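Local coordinates for putative streptothricin acetyltransferase (Bacillus anthracis, PDB 3PP9), which probably transfers the acetyl group of acetyl coenzyme A to streptothricin-type antibiotics, as a member of the GNAT acetyltransferase family, at residues I22-L34 / Y45-L58. Numbering follows the deposited sequence. Where two conformers were deposited one is given.
With ACO (acetyl coenzyme *a), chain D.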
ATOM      1  N   ILE A  22      -0.606 -12.163  24.513  1.00 32.33           N
ATOM      2  CA  ILE A  22       0.343 -12.858  23.675  1.00 30.30           C
ATOM      3  C   ILE A  22       1.499 -11.906  23.475  1.00 28.28           C
ATOM      4  O   ILE A  22       1.284 -10.748  23.147  1.00 28.69           O
ATOM      5  CB  ILE A  22      -0.326 -13.259  22.370  1.00 30.08           C
ATOM      6  CG1 ILE A  22      -1.306 -14.405  22.664  1.00 31.19           C
ATOM      7  CG2 ILE A  22       0.708 -13.687  21.344  1.00 29.49           C
ATOM      8  CD1 ILE A  22      -2.136 -14.812  21.524  1.00 32.05           C
ATOM      9  N   ASP A  23       2.717 -12.393  23.704  1.00 25.31           N
ATOM     10  CA  ASP A  23       3.911 -11.566  23.560  1.00 23.02           C
ATOM     11  C   ASP A  23       4.293 -11.503  22.081  1.00 20.60           C
ATOM     12  O   ASP A  23       4.814 -12.483  21.555  1.00 18.11           O
ATOM     13  CB  ASP A  23       5.043 -12.171  24.387  1.00 22.91           C
ATOM     14  CG  ASP A  23       6.303 -11.308  24.399  1.00 24.94           C
ATOM     15  OD1 ASP A  23       6.393 -10.339  23.618  1.00 25.09           O
ATOM     16  OD2 ASP A  23       7.196 -11.592  25.218  1.00 26.48           O
ATOM     17  N   ASP A  24       4.019 -10.376  21.422  1.00 20.03           N
ATOM     18  CA  ASP A  24       4.370 -10.213  20.005  1.00 21.08           C
ATOM     19  C   ASP A  24       5.640  -9.400  19.843  1.00 20.76           C
ATOM     20  O   ASP A  24       5.951  -8.955  18.734  1.00 20.03           O
ATOM     21  CB  ASP A  24       3.245  -9.591  19.130  1.00 22.15           C
ATOM     22  CG  ASP A  24       3.010  -8.098  19.393  1.00 27.21           C
ATOM     23  OD1 ASP A  24       3.579  -7.543  20.344  1.00 29.01           O
ATOM     24  OD2 ASP A  24       2.237  -7.466  18.617  1.00 29.93           O
ATOM     25  N   SER A  25       6.385  -9.199  20.926  1.00 20.95           N
ATOM     26  CA  SER A  25       7.625  -8.450  20.821  1.00 20.53           C
ATOM     27  C   SER A  25       8.706  -9.310  20.196  1.00 19.91           C
ATOM     28  O   SER A  25       8.665 -10.545  20.241  1.00 19.56           O
ATOM     29  CB  SER A  25       8.094  -7.920  22.187  1.00 21.66           C
ATOM     30  OG  SER A  25       8.514  -8.952  23.071  1.00 23.60           O
ATOM     31  N   PHE A  26       9.694  -8.634  19.616  1.00 19.50           N
ATOM     32  CA  PHE A  26      10.819  -9.306  18.996  1.00 18.27           C
ATOM     33  C   PHE A  26      12.045  -8.435  19.095  1.00 18.81           C
ATOM     34  O   PHE A  26      11.967  -7.246  19.399  1.00 16.69           O
ATOM     35  CB  PHE A  26      10.530  -9.689  17.548  1.00 18.63           C
ATOM     36  CG  PHE A  26      10.194  -8.537  16.662  1.00 17.89           C
ATOM     37  CD1 PHE A  26       8.884  -8.081  16.580  1.00 19.97           C
ATOM     38  CD2 PHE A  26      11.161  -7.939  15.872  1.00 19.59           C
ATOM     39  CE1 PHE A  26       8.540  -7.029  15.751  1.00 19.89           C
ATOM     40  CE2 PHE A  26      10.824  -6.883  15.039  1.00 18.79           C
ATOM     41  CZ  PHE A  26       9.521  -6.422  14.990  1.00 20.37           C
ATOM     42  N   ILE A  27      13.204  -9.052  18.901  0.50 18.69           N
ATOM     43  CA  ILE A  27      14.478  -8.353  18.977  0.50 19.29           C
ATOM     44  C   ILE A  27      14.984  -8.004  17.590  0.50 18.22           C
ATOM     45  O   ILE A  27      15.153  -8.888  16.751  0.50 19.66           O
ATOM     46  CB  ILE A  27      15.548  -9.243  19.616  0.50 20.07           C
ATOM     47  CG1 ILE A  27      15.102  -9.740  20.986  0.50 21.86           C
ATOM     48  CG2 ILE A  27      16.886  -8.492  19.692  0.50 20.89           C
ATOM     49  CD1 ILE A  27      16.073 -10.753  21.584  0.50 23.83           C
ATOM     50  N   VAL A  28      15.245  -6.715  17.376  1.00 16.80           N
ATOM     51  CA  VAL A  28      15.771  -6.193  16.138  1.00 15.45           C
ATOM     52  C   VAL A  28      17.279  -6.319  16.348  1.00 16.01           C
ATOM     53  O   VAL A  28      17.812  -5.738  17.291  1.00 15.87           O
ATOM     54  CB  VAL A  28      15.424  -4.724  15.916  1.00 15.03           C
ATOM     55  CG1 VAL A  28      16.259  -4.145  14.739  1.00 15.83           C
ATOM     56  CG2 VAL A  28      13.927  -4.600  15.621  1.00 16.49           C
ATOM     57  N   ASN A  29      17.969  -7.092  15.506  1.00 15.36           N
ATOM     58  CA  ASN A  29      19.421  -7.238  15.625  1.00 16.99           C
ATOM     59  C   ASN A  29      20.159  -6.977  14.331  1.00 16.66           C
ATOM     60  O   ASN A  29      21.396  -7.002  14.298  1.00 17.73           O
ATOM     61  CB  ASN A  29      19.788  -8.630  16.147  1.00 17.49           C
ATOM     62  CG  ASN A  29      19.225  -9.751  15.306  1.00 19.82           C
ATOM     63  OD1 ASN A  29      18.642  -9.537  14.237  1.00 26.02           O
ATOM     64  ND2 ASN A  29      19.348 -10.978  15.816  1.00 24.22           N
ATOM     65  N   ALA A  30      19.393  -6.713  13.264  1.00 15.97           N
ATOM     66  CA  ALA A  30      19.953  -6.481  11.955  1.00 16.60           C
ATOM     67  C   ALA A  30      18.893  -5.888  11.068  1.00 17.54           C
ATOM     68  O   ALA A  30      17.742  -5.748  11.472  1.00 18.31           O
ATOM     69  CB  ALA A  30      20.411  -7.812  11.369  1.00 17.84           C
ATOM     70  N   ARG A  31      19.292  -5.530   9.858  1.00 17.70           N
ATOM     71  CA  ARG A  31      18.348  -4.981   8.900  1.00 18.20           C
ATOM     72  C   ARG A  31      18.725  -5.397   7.506  1.00 18.87           C
ATOM     73  O   ARG A  31      19.895  -5.679   7.217  1.00 19.01           O
ATOM     74  CB  ARG A  31      18.281  -3.450   8.962  1.00 19.54           C
ATOM     75  CG  ARG A  31      19.576  -2.706   8.623  1.00 22.45           C
ATOM     76  CD  ARG A  31      19.356  -1.204   8.576  1.00 24.93           C
ATOM     77  NE  ARG A  31      20.596  -0.474   8.304  1.00 28.69           N
ATOM     78  CZ  ARG A  31      20.674   0.823   7.989  1.00 32.04           C
ATOM     79  NH1 ARG A  31      19.582   1.573   7.847  1.00 34.17           N
ATOM     80  NH2 ARG A  31      21.862   1.373   7.773  1.00 34.94           N
ATOM     81  N   LEU A  32      17.710  -5.516   6.652  0.50 17.28           N
ATOM     82  CA  LEU A  32      17.930  -5.842   5.249  0.50 17.78           C
ATOM     83  C   LEU A  32      18.360  -4.607   4.478  0.50 18.65           C
ATOM     84  O   LEU A  32      17.873  -3.494   4.709  0.50 18.12           O
ATOM     85  CB  LEU A  32      16.707  -6.474   4.572  0.50 17.47           C
ATOM     86  CG  LEU A  32      16.500  -7.999   4.626  0.50 17.15           C
ATOM     87  CD1 LEU A  32      16.400  -8.596   5.993  0.50 14.62           C
ATOM     88  CD2 LEU A  32      15.267  -8.385   3.819  0.50 15.89           C
HETATM   89  N   MSE A  33      19.306  -4.829   3.576  0.50 19.32           N
HETATM   90  CA  MSE A  33      19.848  -3.786   2.721  0.50 20.76           C
HETATM   91  C   MSE A  33      19.387  -4.208   1.346  0.50 20.54           C
HETATM   92  O   MSE A  33      19.762  -5.278   0.892  0.50 20.87           O
HETATM   93  CB  MSE A  33      21.373  -3.809   2.758  0.50 21.95           C
HETATM   94  CG  MSE A  33      21.958  -3.770   4.150  0.50 23.14           C
HETATM   95 SE   MSE A  33      21.472  -2.156   5.092  0.50 27.61          SE
HETATM   96  CE  MSE A  33      22.370  -0.823   3.985  0.50 27.98           C
ATOM     97  N   LEU A  34      18.550  -3.410   0.692  1.00 21.51           N
ATOM     98  CA  LEU A  34      18.044  -3.801  -0.621  1.00 20.59           C
ATOM     99  C   LEU A  34      18.798  -3.339  -1.849  1.00 21.43           C
ATOM    100  O   LEU A  34      19.460  -2.294  -1.853  1.00 21.49           O
ATOM    101  CB  LEU A  34      16.597  -3.290  -0.721  1.00 20.07           C
ATOM    102  CG  LEU A  34      15.649  -3.772   0.376  1.00 23.05           C
ATOM    103  CD1 LEU A  34      14.335  -3.051   0.271  1.00 27.51           C
ATOM    104  CD2 LEU A  34      15.443  -5.265   0.324  1.00 24.43           C
ATOM    105  N   TYR A  45      18.941  -8.722  -1.386  1.00 26.02           N
ATOM    106  CA  TYR A  45      19.275  -8.059  -0.163  1.00 25.34           C
ATOM    107  C   TYR A  45      20.472  -8.701   0.488  1.00 25.85           C
ATOM    108  O   TYR A  45      20.873  -9.821   0.146  1.00 26.22           O
ATOM    109  CB  TYR A  45      18.103  -8.121   0.837  1.00 25.03           C
ATOM    110  CG  TYR A  45      17.839  -9.504   1.398  1.00 25.07           C
ATOM    111  CD1 TYR A  45      18.604 -10.003   2.459  1.00 26.74           C
ATOM    112  CD2 TYR A  45      16.839 -10.307   0.882  1.00 27.56           C
ATOM    113  CE1 TYR A  45      18.387 -11.256   2.974  1.00 27.92           C
ATOM    114  CE2 TYR A  45      16.608 -11.561   1.388  1.00 29.15           C
ATOM    115  CZ  TYR A  45      17.393 -12.034   2.449  1.00 29.03           C
ATOM    116  OH  TYR A  45      17.199 -13.288   2.978  1.00 32.93           O
ATOM    117  N   THR A  46      21.051  -7.941   1.403  1.00 25.55           N
ATOM    118  CA  THR A  46      22.152  -8.405   2.236  1.00 26.22           C
ATOM    119  C   THR A  46      21.690  -8.001   3.630  1.00 25.44           C
ATOM    120  O   THR A  46      20.835  -7.120   3.782  1.00 25.27           O
ATOM    121  CB  THR A  46      23.526  -7.805   1.902  1.00 27.93           C
ATOM    122  OG1 THR A  46      23.522  -6.378   2.078  1.00 28.72           O
ATOM    123  CG2 THR A  46      23.943  -8.169   0.476  1.00 29.79           C
ATOM    124  N   VAL A  47      22.228  -8.670   4.638  1.00 23.73           N
ATOM    125  CA  VAL A  47      21.866  -8.397   6.020  1.00 23.59           C
ATOM    126  C   VAL A  47      22.987  -7.625   6.700  1.00 23.31           C
ATOM    127  O   VAL A  47      24.157  -7.972   6.536  1.00 25.78           O
ATOM    128  CB  VAL A  47      21.614  -9.720   6.755  1.00 22.62           C
ATOM    129  CG1 VAL A  47      21.405  -9.464   8.243  1.00 24.31           C
ATOM    130  CG2 VAL A  47      20.420 -10.452   6.149  1.00 23.40           C
ATOM    131  N   GLU A  48      22.640  -6.569   7.429  1.00 22.24           N
ATOM    132  CA  GLU A  48      23.619  -5.752   8.150  1.00 22.76           C
ATOM    133  C   GLU A  48      23.235  -5.705   9.622  1.00 20.89           C
ATOM    134  O   GLU A  48      22.092  -5.416   9.959  1.00 20.27           O
ATOM    135  CB  GLU A  48      23.667  -4.321   7.610  1.00 24.33           C
ATOM    136  CG  GLU A  48      24.730  -3.442   8.267  1.00 30.46           C
ATOM    137  CD  GLU A  48      24.789  -2.014   7.724  1.00 35.98           C
ATOM    138  OE1 GLU A  48      25.583  -1.210   8.257  1.00 42.44           O
ATOM    139  OE2 GLU A  48      24.056  -1.689   6.777  1.00 41.60           O
ATOM    140  N   ASP A  49      24.182  -5.979  10.515  1.00 19.41           N
ATOM    141  CA  ASP A  49      23.878  -5.922  11.939  1.00 19.32           C
ATOM    142  C   ASP A  49      23.622  -4.476  12.347  1.00 20.25           C
ATOM    143  O   ASP A  49      24.196  -3.549  11.767  1.00 21.87           O
ATOM    144  CB  ASP A  49      25.067  -6.428  12.773  1.00 18.99           C
ATOM    145  CG  ASP A  49      25.298  -7.944  12.679  1.00 19.16           C
ATOM    146  OD1 ASP A  49      24.441  -8.686  12.181  1.00 19.41           O
ATOM    147  OD2 ASP A  49      26.377  -8.394  13.138  1.00 23.81           O
ATOM    148  N   VAL A  50      22.765  -4.290  13.351  1.00 20.53           N
ATOM    149  CA  VAL A  50      22.470  -2.970  13.919  1.00 21.24           C
ATOM    150  C   VAL A  50      22.421  -3.143  15.440  1.00 21.26           C
ATOM    151  O   VAL A  50      22.191  -4.254  15.918  1.00 20.53           O
ATOM    152  CB  VAL A  50      21.127  -2.401  13.445  1.00 20.60           C
ATOM    153  CG1 VAL A  50      21.141  -2.205  11.933  1.00 23.54           C
ATOM    154  CG2 VAL A  50      19.967  -3.290  13.911  1.00 21.62           C
ATOM    155  N   PRO A  51      22.696  -2.071  16.221  1.00 21.46           N
ATOM    156  CA  PRO A  51      22.612  -2.201  17.676  1.00 21.58           C
ATOM    157  C   PRO A  51      21.233  -2.752  18.031  1.00 20.74           C
ATOM    158  O   PRO A  51      20.211  -2.252  17.550  1.00 21.66           O
ATOM    159  CB  PRO A  51      22.828  -0.773  18.171  1.00 22.60           C
ATOM    160  CG  PRO A  51      23.610  -0.132  17.079  1.00 22.62           C
ATOM    161  CD  PRO A  51      23.106  -0.715  15.819  1.00 22.98           C
ATOM    162  N   SER A  52      21.197  -3.783  18.871  1.00 20.48           N
ATOM    163  CA  SER A  52      19.941  -4.445  19.149  1.00 19.03           C
ATOM    164  C   SER A  52      18.981  -3.726  20.071  1.00 20.34           C
ATOM    165  O   SER A  52      19.384  -2.931  20.942  1.00 21.25           O
ATOM    166  CB  SER A  52      20.210  -5.851  19.700  1.00 19.19           C
ATOM    167  OG  SER A  52      21.043  -6.608  18.825  1.00 23.19           O
ATOM    168  N   TYR A  53      17.701  -3.998  19.853  1.00 19.41           N
ATOM    169  CA  TYR A  53      16.639  -3.451  20.654  1.00 21.07           C
ATOM    170  C   TYR A  53      15.402  -4.314  20.500  1.00 21.77           C
ATOM    171  O   TYR A  53      15.302  -5.112  19.568  1.00 20.32           O
ATOM    172  CB  TYR A  53      16.337  -1.995  20.276  1.00 21.79           C
ATOM    173  CG  TYR A  53      15.866  -1.731  18.860  1.00 20.04           C
ATOM    174  CD1 TYR A  53      14.508  -1.602  18.546  1.00 22.48           C
ATOM    175  CD2 TYR A  53      16.774  -1.578  17.828  1.00 19.09           C
ATOM    176  CE1 TYR A  53      14.105  -1.328  17.263  1.00 22.91           C
ATOM    177  CE2 TYR A  53      16.380  -1.299  16.549  1.00 21.97           C
ATOM    178  CZ  TYR A  53      15.043  -1.187  16.260  1.00 23.17           C
ATOM    179  OH  TYR A  53      14.693  -0.928  14.958  1.00 27.79           O
ATOM    180  N   GLU A  54      14.472  -4.171  21.434  0.70 23.26           N
ATOM    181  CA  GLU A  54      13.215  -4.905  21.396  0.70 24.16           C
ATOM    182  C   GLU A  54      12.076  -3.983  21.036  0.70 24.25           C
ATOM    183  O   GLU A  54      12.056  -2.810  21.424  0.70 25.70           O
ATOM    184  CB  GLU A  54      12.886  -5.589  22.733  0.70 25.73           C
ATOM    185  CG  GLU A  54      13.642  -6.853  22.976  0.70 29.86           C
ATOM    186  CD  GLU A  54      13.215  -7.574  24.239  0.70 34.62           C
ATOM    187  OE1 GLU A  54      13.309  -8.814  24.254  0.70 37.57           O
ATOM    188  OE2 GLU A  54      12.750  -6.915  25.196  0.70 39.97           O
ATOM    189  N   LYS A  55      11.142  -4.510  20.259  1.00 23.14           N
ATOM    190  CA  LYS A  55       9.968  -3.744  19.875  1.00 24.21           C
ATOM    191  C   LYS A  55       8.796  -4.678  19.729  1.00 25.09           C
ATOM    192  O   LYS A  55       8.964  -5.874  19.543  1.00 22.77           O
ATOM    193  CB  LYS A  55      10.165  -2.966  18.576  1.00 23.56           C
ATOM    194  CG  LYS A  55      10.522  -3.818  17.360  1.00 24.60           C
ATOM    195  CD  LYS A  55      10.409  -3.027  16.055  1.00 26.29           C
ATOM    196  CE  LYS A  55       8.938  -2.692  15.737  1.00 27.98           C
ATOM    197  NZ  LYS A  55       8.700  -2.105  14.386  1.00 30.17           N
ATOM    198  N   SER A  56       7.598  -4.116  19.828  0.50 26.41           N
ATOM    199  CA  SER A  56       6.372  -4.883  19.678  0.50 27.28           C
ATOM    200  C   SER A  56       5.901  -4.651  18.255  0.50 26.48           C
ATOM    201  O   SER A  56       6.055  -3.554  17.720  0.50 27.17           O
ATOM    202  CB  SER A  56       5.316  -4.397  20.667  0.50 27.77           C
ATOM    203  OG  SER A  56       5.771  -4.494  22.005  0.50 30.97           O
ATOM    204  N   TYR A  57       5.343  -5.677  17.624  1.00 26.58           N
ATOM    205  CA  TYR A  57       4.861  -5.523  16.273  1.00 26.15           C
ATOM    206  C   TYR A  57       3.716  -4.498  16.248  1.00 28.83           C
ATOM    207  O   TYR A  57       3.686  -3.604  15.398  1.00 28.81           O
ATOM    208  CB  TYR A  57       4.405  -6.857  15.704  1.00 26.45           C
ATOM    209  CG  TYR A  57       3.786  -6.659  14.361  1.00 25.27           C
ATOM    210  CD1 TYR A  57       4.549  -6.220  13.302  1.00 26.41           C
ATOM    211  CD2 TYR A  57       2.448  -6.934  14.134  1.00 24.58           C
ATOM    212  CE1 TYR A  57       3.993  -6.031  12.058  1.00 27.40           C
ATOM    213  CE2 TYR A  57       1.889  -6.746  12.895  1.00 25.89           C
ATOM    214  CZ  TYR A  57       2.668  -6.300  11.858  1.00 26.76           C
ATOM    215  OH  TYR A  57       2.134  -6.109  10.611  1.00 28.97           O
ATOM    216  N   LEU A  58       2.786  -4.667  17.185  1.00 31.33           N
ATOM    217  CA  LEU A  58       1.638  -3.786  17.363  1.00 33.66           C
ATOM    218  C   LEU A  58       1.863  -2.935  18.609  1.00 34.71           C
ATOM    219  O   LEU A  58       2.610  -1.963  18.591  1.00 36.33           O
ATOM    220  CB  LEU A  58       0.362  -4.595  17.564  1.00 34.03           C
ATOM    221  CG  LEU A  58      -0.085  -5.534  16.453  1.00 35.09           C
ATOM    222  CD1 LEU A  58      -1.370  -6.218  16.885  1.00 35.99           C
ATOM    223  CD2 LEU A  58      -0.284  -4.785  15.147  1.00 37.06           C
TER
HETATM  224  N1A ACO D 185      15.461 -16.427  11.832  1.00 29.02           N
HETATM  225  C2A ACO D 185      15.647 -17.266  10.796  1.00 28.70           C
HETATM  226  N3A ACO D 185      14.723 -18.154  10.398  1.00 30.20           N
HETATM  227  C4A ACO D 185      13.535 -18.232  11.051  1.00 29.28           C
HETATM  228  C5A ACO D 185      13.282 -17.358  12.199  1.00 27.75           C
HETATM  229  C6A ACO D 185      14.339 -16.425  12.581  1.00 26.25           C
HETATM  230  N6A ACO D 185      14.141 -15.604  13.630  1.00 27.51           N
HETATM  231  N7A ACO D 185      12.061 -17.644  12.665  1.00 28.73           N
HETATM  232  C8A ACO D 185      11.563 -18.629  11.884  1.00 29.44           C
HETATM  233  N9A ACO D 185      12.439 -18.969  10.921  1.00 30.82           N
HETATM  234  C1B ACO D 185      12.295 -20.035   9.916  1.00 32.60           C
HETATM  235  C2B ACO D 185      12.413 -21.368  10.658  1.00 32.87           C
HETATM  236  O2B ACO D 185      13.754 -21.831  10.869  1.00 34.62           O
HETATM  237  C3B ACO D 185      11.611 -22.305   9.796  1.00 33.63           C
HETATM  238  O3B ACO D 185      12.446 -22.810   8.763  1.00 39.84           O
HETATM  239  P3B ACO D 185      12.404 -24.341   8.276  1.00 45.17           P
HETATM  240  O7A ACO D 185      11.002 -24.529   7.735  1.00 46.89           O
HETATM  241  O8A ACO D 185      12.701 -25.113   9.536  1.00 46.64           O
HETATM  242  O9A ACO D 185      13.498 -24.357   7.227  1.00 46.64           O
HETATM  243  C4B ACO D 185      10.542 -21.413   9.197  1.00 29.78           C
HETATM  244  O4B ACO D 185      11.027 -20.063   9.271  1.00 29.58           O
HETATM  245  C5B ACO D 185       9.221 -21.555   9.944  1.00 26.71           C
HETATM  246  O5B ACO D 185       9.385 -21.008  11.255  1.00 19.05           O
HETATM  247  P1A ACO D 185       8.273 -21.239  12.386  1.00 17.15           P
HETATM  248  O1A ACO D 185       8.899 -21.953  13.563  1.00 18.24           O
HETATM  249  O2A ACO D 185       7.076 -21.839  11.711  1.00 18.36           O
HETATM  250  O3A ACO D 185       7.976 -19.698  12.778  1.00 16.50           O
HETATM  251  P2A ACO D 185       7.389 -19.156  14.159  1.00 16.49           P
HETATM  252  O4A ACO D 185       8.592 -18.781  14.974  1.00 15.80           O
HETATM  253  O5A ACO D 185       6.356 -20.072  14.756  1.00 16.83           O
HETATM  254  O6A ACO D 185       6.582 -17.833  13.702  1.00 15.39           O
HETATM  255  CBP ACO D 185       6.722 -15.455  13.379  1.00 13.83           C
HETATM  256  CCP ACO D 185       7.185 -16.826  12.906  1.00 16.22           C
HETATM  257  CDP ACO D 185       7.270 -14.399  12.429  1.00 16.43           C
HETATM  258  CEP ACO D 185       5.195 -15.411  13.386  1.00 15.99           C
HETATM  259  CAP ACO D 185       7.230 -15.194  14.802  1.00 14.88           C
HETATM  260  OAP ACO D 185       8.671 -15.006  14.768  1.00 18.77           O
HETATM  261  C9P ACO D 185       6.647 -13.969  15.446  1.00 14.07           C
HETATM  262  O9P ACO D 185       5.549 -13.982  15.945  1.00 13.62           O
HETATM  263  N8P ACO D 185       7.377 -12.846  15.474  1.00 15.01           N
HETATM  264  C7P ACO D 185       6.928 -11.615  16.130  1.00 17.19           C
HETATM  265  C6P ACO D 185       5.769 -10.948  15.438  1.00 15.87           C
HETATM  266  C5P ACO D 185       6.154 -10.650  14.016  1.00 17.41           C
HETATM  267  O5P ACO D 185       7.255 -10.218  13.730  1.00 17.15           O
HETATM  268  N4P ACO D 185       5.243 -10.882  13.096  1.00 16.28           N
HETATM  269  C3P ACO D 185       5.443 -10.641  11.679  1.00 17.01           C
HETATM  270  C2P ACO D 185       5.225  -9.145  11.456  1.00 19.97           C
HETATM  271  S1P ACO D 185       4.883  -8.770   9.749  1.00 20.00           S
HETATM  272  C   ACO D 185       3.256  -9.202   9.598  1.00 20.28           C
HETATM  273  O   ACO D 185       2.654  -9.672  10.540  1.00 19.33           O
HETATM  274  CH3 ACO D 185       2.582  -9.011   8.283  1.00 19.76           C
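F26 and K55 form a hydrogen-bonded pair in a long antiparallel beta hairpin of this GNAT-family acetyltransferase, a two-stranded sheet separate from the main mixed sheet, packed against helix 146-154 and touching strand 101-108 at one end and strand 158-163 at the other. F26 N reaches K55 O at 2.9 Å, and K55 N returns a bond to F26 O.

K55 is worth following outward. From CB, the turn that sets CG between the backbone N and carbonyl carbon (chi1 58°) lays the chain over one face of the F26 ring, CG standing 4.0 Å from the centroid in a CH-pi contact. CD passes F26 CZ and meets V28 CG2 at 3.9 Å; after the bend at chi3, CE still skirts F26 CZ, and K55 NZ ends 4.4 Å from F26 CZ.

In the next hydrogen-bonded pair, V28 CB lies over one face of the Y53 ring, 16° off its normal, and V28 CG1 is 3.4 Å from Y53 CE2. N144 holds the Y53 hydroxyl. Between V28 and A30 the register slips by two residues, a beta bulge; V50 N bonds N29 O from above the carbonyl plane. Past it A30 pairs with D49 without hydrogen bonds, and R31 with E48 is the next hydrogen-bonded pair. Farther along, in one of its two conformers, L32 CD2 lies over a face of the Y45 ring.

The other end lines the cofactor pocket with D24, F26 and Y57. L58 N donates to D24 OD2 from above the carboxylate plane. Y57 OH bonds E104 O, while acetyl coenzyme A C2P lies over one face of its ring, 3.4 Å from Y57 CE1.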